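Local coordinates for protein pyridoxine 4-oxidase (Mesorhizobium loti, PDB 4HA6) that oxidises the 4-hydroxymethyl group of pyridoxine to the aldehyde pyridoxal with molecular oxygen, using bound FAD, as a member of the GMC oxidoreductase family, at residues Y92-F100 with W114-E125; W103-W112 with M453-N464. All coordinates share one frame; numbering follows the deposited sequence.

Contact 1: Y92-F100 with W114-E125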
# COMPACT_ATOMS: atom_id res chain seq x y z
N TYR A 92 6.88 2.04 7.59
CA TYR A 92 5.66 2.38 8.33
C TYR A 92 5.45 3.90 8.33
O TYR A 92 6.19 4.64 9.00
CB TYR A 92 5.74 1.86 9.77
CG TYR A 92 4.46 2.04 10.56
CD1 TYR A 92 3.40 1.14 10.43
CD2 TYR A 92 4.32 3.10 11.45
CE1 TYR A 92 2.22 1.29 11.17
CE2 TYR A 92 3.14 3.27 12.19
CZ TYR A 92 2.11 2.37 12.04
OH TYR A 92 0.96 2.55 12.78
N MET A 93 4.45 4.35 7.57
CA MET A 93 4.11 5.77 7.49
C MET A 93 2.60 5.91 7.68
O MET A 93 1.84 5.45 6.84
CB MET A 93 4.46 6.32 6.09
CG MET A 93 5.95 6.55 5.82
SD MET A 93 6.92 5.04 5.50
CE MET A 93 8.26 5.77 4.53
N ARG A 94 2.17 6.54 8.77
CA ARG A 94 0.73 6.74 8.99
C ARG A 94 0.11 7.54 7.85
O ARG A 94 -0.97 7.22 7.35
CB ARG A 94 0.47 7.49 10.30
CG ARG A 94 0.83 6.76 11.57
CD ARG A 94 0.62 7.71 12.76
NE ARG A 94 0.76 7.01 14.03
CZ ARG A 94 0.65 7.59 15.22
NH1 ARG A 94 0.40 8.89 15.31
NH2 ARG A 94 0.79 6.87 16.32
N GLY A 95 0.82 8.58 7.42
CA GLY A 95 0.25 9.54 6.50
C GLY A 95 0.21 10.88 7.22
O GLY A 95 0.62 10.96 8.38
N HIS A 96 -0.25 11.93 6.54
CA HIS A 96 -0.33 13.27 7.10
C HIS A 96 -1.78 13.58 7.45
O HIS A 96 -2.68 13.16 6.71
CB HIS A 96 0.18 14.28 6.07
CG HIS A 96 0.18 15.69 6.55
ND1 HIS A 96 -0.89 16.54 6.38
CD2 HIS A 96 1.13 16.41 7.20
CE1 HIS A 96 -0.61 17.72 6.89
NE2 HIS A 96 0.61 17.67 7.41
N PRO A 97 -2.02 14.29 8.56
CA PRO A 97 -3.39 14.59 9.01
C PRO A 97 -4.32 15.11 7.90
O PRO A 97 -5.50 14.73 7.87
CB PRO A 97 -3.18 15.71 10.04
CG PRO A 97 -1.85 15.34 10.67
CD PRO A 97 -1.01 14.79 9.51
N SER A 98 -3.80 15.95 7.02
CA SER A 98 -4.60 16.48 5.91
C SER A 98 -5.07 15.37 4.95
O SER A 98 -6.12 15.51 4.32
CB SER A 98 -3.84 17.56 5.16
OG SER A 98 -3.59 18.68 5.99
N ASP A 99 -4.28 14.29 4.84
CA ASP A 99 -4.67 13.15 4.00
C ASP A 99 -6.02 12.62 4.47
O ASP A 99 -6.88 12.25 3.68
CB ASP A 99 -3.68 11.98 4.10
CG ASP A 99 -2.28 12.33 3.64
OD1 ASP A 99 -2.10 13.36 2.96
OD2 ASP A 99 -1.35 11.52 3.92
N PHE A 100 -6.17 12.57 5.79
CA PHE A 100 -7.36 11.98 6.39
C PHE A 100 -8.51 12.97 6.47
O PHE A 100 -9.68 12.56 6.50
CB PHE A 100 -7.01 11.38 7.76
CG PHE A 100 -6.01 10.27 7.68
CD1 PHE A 100 -6.40 9.00 7.25
CD2 PHE A 100 -4.68 10.49 8.00
CE1 PHE A 100 -5.48 7.97 7.16
CE2 PHE A 100 -3.74 9.45 7.92
CZ PHE A 100 -4.14 8.20 7.49
N TRP A 114 -7.72 12.39 11.46
CA TRP A 114 -6.50 12.14 12.22
C TRP A 114 -6.75 12.03 13.74
O TRP A 114 -6.22 11.12 14.40
CB TRP A 114 -5.49 13.26 11.94
CG TRP A 114 -4.19 13.10 12.66
CD1 TRP A 114 -3.82 13.68 13.85
CD2 TRP A 114 -3.06 12.33 12.22
NE1 TRP A 114 -2.54 13.30 14.18
CE2 TRP A 114 -2.05 12.47 13.20
CE3 TRP A 114 -2.81 11.53 11.10
CZ2 TRP A 114 -0.80 11.85 13.09
CZ3 TRP A 114 -1.58 10.90 10.99
CH2 TRP A 114 -0.58 11.07 11.98
N ASP A 115 -7.54 12.95 14.28
CA ASP A 115 -7.80 12.99 15.73
C ASP A 115 -8.43 11.70 16.22
O ASP A 115 -8.04 11.18 17.27
CB ASP A 115 -8.71 14.16 16.09
CG ASP A 115 -8.01 15.50 16.01
OD1 ASP A 115 -6.76 15.54 16.10
OD2 ASP A 115 -8.72 16.52 15.85
N GLU A 116 -9.40 11.17 15.47
CA GLU A 116 -10.08 9.94 15.88
C GLU A 116 -9.23 8.73 15.53
O GLU A 116 -9.30 7.70 16.20
CB GLU A 116 -11.47 9.84 15.25
CG GLU A 116 -12.40 11.00 15.59
CD GLU A 116 -13.20 10.80 16.88
OE1 GLU A 116 -12.72 10.07 17.77
OE2 GLU A 116 -14.30 11.39 16.98
N LEU A 117 -8.43 8.84 14.47
CA LEU A 117 -7.55 7.74 14.09
C LEU A 117 -6.38 7.60 15.06
O LEU A 117 -5.83 6.51 15.23
CB LEU A 117 -7.02 7.94 12.66
CG LEU A 117 -8.06 7.61 11.59
CD1 LEU A 117 -7.52 7.87 10.21
CD2 LEU A 117 -8.52 6.16 11.71
N LEU A 118 -6.03 8.70 15.73
CA LEU A 118 -4.88 8.71 16.65
C LEU A 118 -4.90 7.54 17.67
O LEU A 118 -3.93 6.78 17.75
CB LEU A 118 -4.75 10.08 17.32
CG LEU A 118 -3.38 10.76 17.42
CD1 LEU A 118 -2.45 10.40 16.28
CD2 LEU A 118 -3.59 12.27 17.45
N PRO A 119 -6.02 7.35 18.40
CA PRO A 119 -6.05 6.19 19.31
C PRO A 119 -6.02 4.86 18.56
O PRO A 119 -5.66 3.84 19.15
CB PRO A 119 -7.41 6.32 20.01
CG PRO A 119 -7.84 7.73 19.81
CD PRO A 119 -7.26 8.16 18.50
N VAL A 120 -6.43 4.85 17.29
CA VAL A 120 -6.41 3.61 16.50
C VAL A 120 -4.97 3.24 16.12
O VAL A 120 -4.55 2.09 16.34
CB VAL A 120 -7.32 3.70 15.24
CG1 VAL A 120 -7.08 2.53 14.29
CG2 VAL A 120 -8.80 3.76 15.65
N PHE A 121 -4.23 4.19 15.56
CA PHE A 121 -2.81 3.98 15.28
C PHE A 121 -2.08 3.53 16.56
O PHE A 121 -1.37 2.54 16.57
CB PHE A 121 -2.18 5.26 14.73
CG PHE A 121 -2.46 5.52 13.28
CD1 PHE A 121 -3.00 6.73 12.87
CD2 PHE A 121 -2.18 4.55 12.32
CE1 PHE A 121 -3.27 6.98 11.54
CE2 PHE A 121 -2.44 4.79 10.97
CZ PHE A 121 -2.99 6.02 10.59
N GLN A 122 -2.30 4.27 17.64
CA GLN A 122 -1.70 3.93 18.93
C GLN A 122 -2.00 2.51 19.40
O GLN A 122 -1.13 1.85 19.96
CB GLN A 122 -2.11 4.96 19.99
CG GLN A 122 -1.61 6.38 19.70
CD GLN A 122 -2.29 7.42 20.57
OE1 GLN A 122 -3.13 7.09 21.40
NE2 GLN A 122 -1.94 8.69 20.37
N ALA A 123 -3.24 2.03 19.20
CA ALA A 123 -3.58 0.65 19.57
C ALA A 123 -2.79 -0.36 18.73
O ALA A 123 -2.52 -1.49 19.17
CB ALA A 123 -5.07 0.40 19.43
N ILE A 124 -2.44 0.03 17.51
CA ILE A 124 -1.74 -0.86 16.60
C ILE A 124 -0.24 -0.92 16.92
O ILE A 124 0.39 -1.99 16.86
CB ILE A 124 -1.95 -0.42 15.15
CG1 ILE A 124 -3.32 -0.89 14.66
CG2 ILE A 124 -0.84 -0.94 14.25
CD1 ILE A 124 -3.86 -0.12 13.46
N GLU A 125 0.32 0.22 17.30
CA GLU A 125 1.77 0.40 17.39
C GLU A 125 2.42 -0.06 18.69
O GLU A 125 1.89 0.18 19.78
CB GLU A 125 2.09 1.87 17.16
CG GLU A 125 1.76 2.30 15.76
CD GLU A 125 1.58 3.77 15.62
OE1 GLU A 125 1.73 4.50 16.63
OE2 GLU A 125 1.27 4.21 14.50
O HOH W 1 -7.66 14.77 9.88

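Contact 2: W103-W112 with M453-N464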
# COMPACT_ATOMS: atom_id res chain seq x y z
N TRP A 103 -10.56 12.14 3.74
CA TRP A 103 -11.42 10.98 4.00
C TRP A 103 -12.69 11.40 4.73
O TRP A 103 -13.77 10.83 4.51
CB TRP A 103 -10.71 9.92 4.86
CG TRP A 103 -9.60 9.16 4.17
CD1 TRP A 103 -8.92 9.53 3.05
CD2 TRP A 103 -9.05 7.90 4.58
NE1 TRP A 103 -7.99 8.58 2.73
CE2 TRP A 103 -8.05 7.56 3.66
CE3 TRP A 103 -9.33 7.01 5.64
CZ2 TRP A 103 -7.31 6.37 3.75
CZ3 TRP A 103 -8.59 5.83 5.74
CH2 TRP A 103 -7.59 5.53 4.80
N VAL A 104 -12.55 12.39 5.62
CA VAL A 104 -13.68 12.91 6.39
C VAL A 104 -14.67 13.61 5.47
O VAL A 104 -15.88 13.36 5.53
CB VAL A 104 -13.22 13.90 7.48
CG1 VAL A 104 -14.42 14.57 8.14
CG2 VAL A 104 -12.40 13.19 8.53
N ASP A 105 -14.14 14.51 4.64
CA ASP A 105 -14.95 15.20 3.65
C ASP A 105 -15.66 14.18 2.74
O ASP A 105 -16.84 14.32 2.46
CB ASP A 105 -14.08 16.15 2.82
CG ASP A 105 -13.37 17.19 3.67
OD1 ASP A 105 -13.81 17.44 4.81
OD2 ASP A 105 -12.37 17.76 3.19
N ALA A 106 -14.93 13.16 2.29
CA ALA A 106 -15.51 12.17 1.37
C ALA A 106 -16.58 11.32 2.06
O ALA A 106 -17.64 11.05 1.49
CB ALA A 106 -14.39 11.28 0.77
N SER A 107 -16.30 10.91 3.29
CA SER A 107 -17.13 9.93 4.00
C SER A 107 -18.26 10.57 4.80
O SER A 107 -19.27 9.90 5.10
CB SER A 107 -16.27 9.11 4.97
OG SER A 107 -15.78 9.92 6.03
N GLY A 108 -18.06 11.83 5.19
CA GLY A 108 -19.02 12.52 6.03
C GLY A 108 -18.96 12.04 7.47
O GLY A 108 -19.89 12.27 8.25
N ASP A 109 -17.87 11.37 7.83
CA ASP A 109 -17.73 10.82 9.17
C ASP A 109 -16.37 11.15 9.82
O ASP A 109 -15.31 10.83 9.26
CB ASP A 109 -17.97 9.31 9.14
CG ASP A 109 -18.32 8.75 10.51
OD1 ASP A 109 -17.74 9.23 11.50
OD2 ASP A 109 -19.14 7.82 10.59
N ARG A 110 -16.43 11.75 11.01
CA ARG A 110 -15.28 12.21 11.79
C ARG A 110 -14.31 11.09 12.18
O ARG A 110 -13.15 11.33 12.51
CB ARG A 110 -15.75 12.84 13.10
CG ARG A 110 -16.36 14.23 13.00
CD ARG A 110 -16.72 14.75 14.41
NE ARG A 110 -17.78 13.97 15.06
CZ ARG A 110 -17.59 13.06 16.01
NH1 ARG A 110 -16.36 12.79 16.44
NH2 ARG A 110 -18.62 12.42 16.53
N ARG A 111 -14.82 9.86 12.19
CA ARG A 111 -14.03 8.71 12.63
C ARG A 111 -12.80 8.47 11.78
O ARG A 111 -11.85 7.81 12.20
CB ARG A 111 -14.89 7.44 12.65
CG ARG A 111 -15.60 7.18 11.34
CD ARG A 111 -16.67 6.11 11.54
NE ARG A 111 -16.00 4.94 12.06
CZ ARG A 111 -16.34 3.70 11.80
NH1 ARG A 111 -17.39 3.43 11.02
NH2 ARG A 111 -15.62 2.72 12.31
N TRP A 112 -12.82 9.04 10.57
CA TRP A 112 -11.77 8.83 9.60
C TRP A 112 -10.79 9.98 9.60
O TRP A 112 -9.93 10.08 8.72
CB TRP A 112 -12.40 8.64 8.21
CG TRP A 112 -13.20 7.35 8.12
CD1 TRP A 112 -14.56 7.22 7.91
CD2 TRP A 112 -12.69 6.02 8.27
NE1 TRP A 112 -14.91 5.88 7.90
CE2 TRP A 112 -13.78 5.13 8.13
CE3 TRP A 112 -11.42 5.50 8.51
CZ2 TRP A 112 -13.63 3.76 8.22
CZ3 TRP A 112 -11.28 4.14 8.60
CH2 TRP A 112 -12.37 3.28 8.45
N MET A 453 -15.00 4.36 -0.30
CA MET A 453 -15.89 4.79 0.75
C MET A 453 -16.34 6.21 0.44
O MET A 453 -15.52 7.06 0.06
CB MET A 453 -15.14 4.76 2.09
CG MET A 453 -15.89 5.41 3.23
SD MET A 453 -14.98 5.33 4.80
CE MET A 453 -13.51 6.28 4.39
N GLY A 454 -17.64 6.49 0.57
CA GLY A 454 -18.14 7.84 0.33
C GLY A 454 -19.55 8.02 0.85
O GLY A 454 -20.29 7.05 1.05
N LYS A 455 -19.95 9.27 1.07
CA LYS A 455 -21.30 9.56 1.55
C LYS A 455 -22.30 9.77 0.40
O LYS A 455 -23.51 9.85 0.63
CB LYS A 455 -21.28 10.80 2.43
CG LYS A 455 -20.94 12.09 1.69
CD LYS A 455 -20.77 13.24 2.69
CE LYS A 455 -20.59 14.58 2.00
NZ LYS A 455 -19.41 14.57 1.10
N ASP A 456 -21.79 9.88 -0.82
CA ASP A 456 -22.64 10.12 -1.99
C ASP A 456 -23.29 8.81 -2.44
O ASP A 456 -22.79 7.72 -2.12
CB ASP A 456 -21.82 10.77 -3.11
CG ASP A 456 -20.61 9.93 -3.51
OD1 ASP A 456 -19.71 9.76 -2.67
OD2 ASP A 456 -20.56 9.46 -4.67
N PRO A 457 -24.44 8.89 -3.16
CA PRO A 457 -25.24 7.68 -3.44
C PRO A 457 -24.50 6.60 -4.21
O PRO A 457 -24.79 5.42 -3.98
CB PRO A 457 -26.40 8.21 -4.28
CG PRO A 457 -26.55 9.64 -3.85
CD PRO A 457 -25.13 10.12 -3.60
N ASP A 458 -23.57 6.97 -5.10
CA ASP A 458 -22.88 5.95 -5.89
C ASP A 458 -21.50 5.50 -5.37
O ASP A 458 -20.78 4.79 -6.06
CB ASP A 458 -22.81 6.37 -7.36
CG ASP A 458 -24.09 6.05 -8.11
OD1 ASP A 458 -24.65 4.95 -7.90
OD2 ASP A 458 -24.53 6.89 -8.91
N ALA A 459 -21.14 5.91 -4.15
CA ALA A 459 -19.97 5.36 -3.47
C ALA A 459 -20.16 3.85 -3.31
O ALA A 459 -21.30 3.38 -3.25
CB ALA A 459 -19.80 5.99 -2.10
N VAL A 460 -19.07 3.09 -3.24
CA VAL A 460 -19.20 1.64 -3.09
C VAL A 460 -19.54 1.22 -1.67
O VAL A 460 -20.44 0.36 -1.47
CB VAL A 460 -18.01 0.87 -3.64
CG1 VAL A 460 -18.20 -0.66 -3.45
CG2 VAL A 460 -17.84 1.20 -5.11
N VAL A 461 -18.86 1.81 -0.69
CA VAL A 461 -19.23 1.59 0.71
C VAL A 461 -19.54 2.90 1.43
O VAL A 461 -19.14 3.99 0.97
CB VAL A 461 -18.16 0.80 1.49
CG1 VAL A 461 -17.96 -0.55 0.84
CG2 VAL A 461 -16.83 1.57 1.54
N ASP A 462 -20.30 2.80 2.51
CA ASP A 462 -20.60 3.96 3.32
C ASP A 462 -19.49 4.12 4.34
O ASP A 462 -18.48 3.42 4.25
CB ASP A 462 -22.00 3.88 3.98
CG ASP A 462 -22.15 2.69 4.94
OD1 ASP A 462 -21.16 2.06 5.38
OD2 ASP A 462 -23.31 2.37 5.29
N ALA A 463 -19.68 5.00 5.32
CA ALA A 463 -18.65 5.34 6.28
C ALA A 463 -18.39 4.20 7.25
O ALA A 463 -17.36 4.17 7.92
CB ALA A 463 -19.03 6.60 7.05
N ASN A 464 -19.34 3.27 7.33
CA ASN A 464 -19.20 2.08 8.16
C ASN A 464 -18.58 0.92 7.39
O ASN A 464 -18.42 -0.19 7.95
CB ASN A 464 -20.58 1.66 8.70
CG ASN A 464 -21.15 2.67 9.68
OD1 ASN A 464 -20.47 3.10 10.61
ND2 ASN A 464 -22.39 3.07 9.46
O HOH W 2 -18.31 11.75 -1.56

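Contact 1: Y92-F100 with W114-E125
The indole of W114 lies between P97 and its own helix neighbour L118: P97 CG sits over one face, 3.7 Å from the centroid of the five-membered ring, a CH-pi contact, while L118 CD1 covers the opposite face and F100 CD2 comes in at the edge. W114 opens helix 114-124, which packs in this GMC oxidoreductase against the loop leading from the FAD site into helix 97-107. The F121 ring carries R94 CG on one face, 3.7 Å from its centroid; F100 CZ meets its edge. L117 CD1 lies over the F100 ring. With CG anti to the carbonyl carbon (chi1 -66°) and the chain then extended, R94 runs across F121, its guanidinium nearly parallel to the ring and almost coplanar with the E125 carboxylate. In this side-on salt bridge R94 NE donates to E125 OE2 at 2.9 Å and R94 NH2 to E125 OE1 at 2.6 Å, each on a syn lone pair. Y92 OH also donates to E125 OE2, at a very short 2.4 Å whose exact length is doubtful, the carboxylate turned 81° from the ring. At the start of helix 97-107, H96 and D99 form a capping box, H96 N donating to D99 OD2 at 2.9 Å.

Contact 2: W103-W112 with M453-N464
An ST turn at S107 and an Asx turn at D109 shape the chain as it leaves helix 97-107, and the loop 453-464, between strands 441-443 and 473-475, closes over this helix end. M453 makes a Met-aromatic contact with W112: M453 SD lies 3.6 Å from the centroid of the five-membered ring, and CE sits almost on the ring normal, 3.7 Å from the same centroid. The bend at the end of the methionine chain (chi3 62°) brings the methyl over the indole, whose opposite face is covered by R111 CG. The same indole donates from its edge, W112 NE1 to A463 O at 3.0 Å, with the oxygen near the ring plane and the N-H directed at a lone pair. A463 CB packs on D109 CB at 3.6 Å. Beyond them R111 NH1 bonds to Q503 of helix 490-506. K455 secures the last turn of the helix twice: its backbone N donates to A106 O in the carbonyl plane, and K455 NZ donates to D105 O at 2.9 Å, nearly in line with the C=O bond. A water joins A106 O to D456, donating to D456 OD1 at 2.7 Å.

Overall arrangement
Contacts 1 and 2 have centres about 17 Å apart and share helix 97-107, its start in contact 1 and its end in contact 2. Along the chain their segments alternate: 92-100, 103-112, 114-125, then, 341 residues on from 112, 453-464. They also touch directly, through a salt bridge from R110 NH1 to E116 OE2 (2.6 Å) and F100 packed on the W112 carbonyl; helix 490-506 lies against both. Contact 1 is the more buried and comes close to the cofactor, the Y92 side chain being about 6 Å from FAD and 9 Å from the bound pyridoxamine. Contact 2 brings N- and C-terminal parts of the sequence together, with the W103 side chain about 11 Å from FAD.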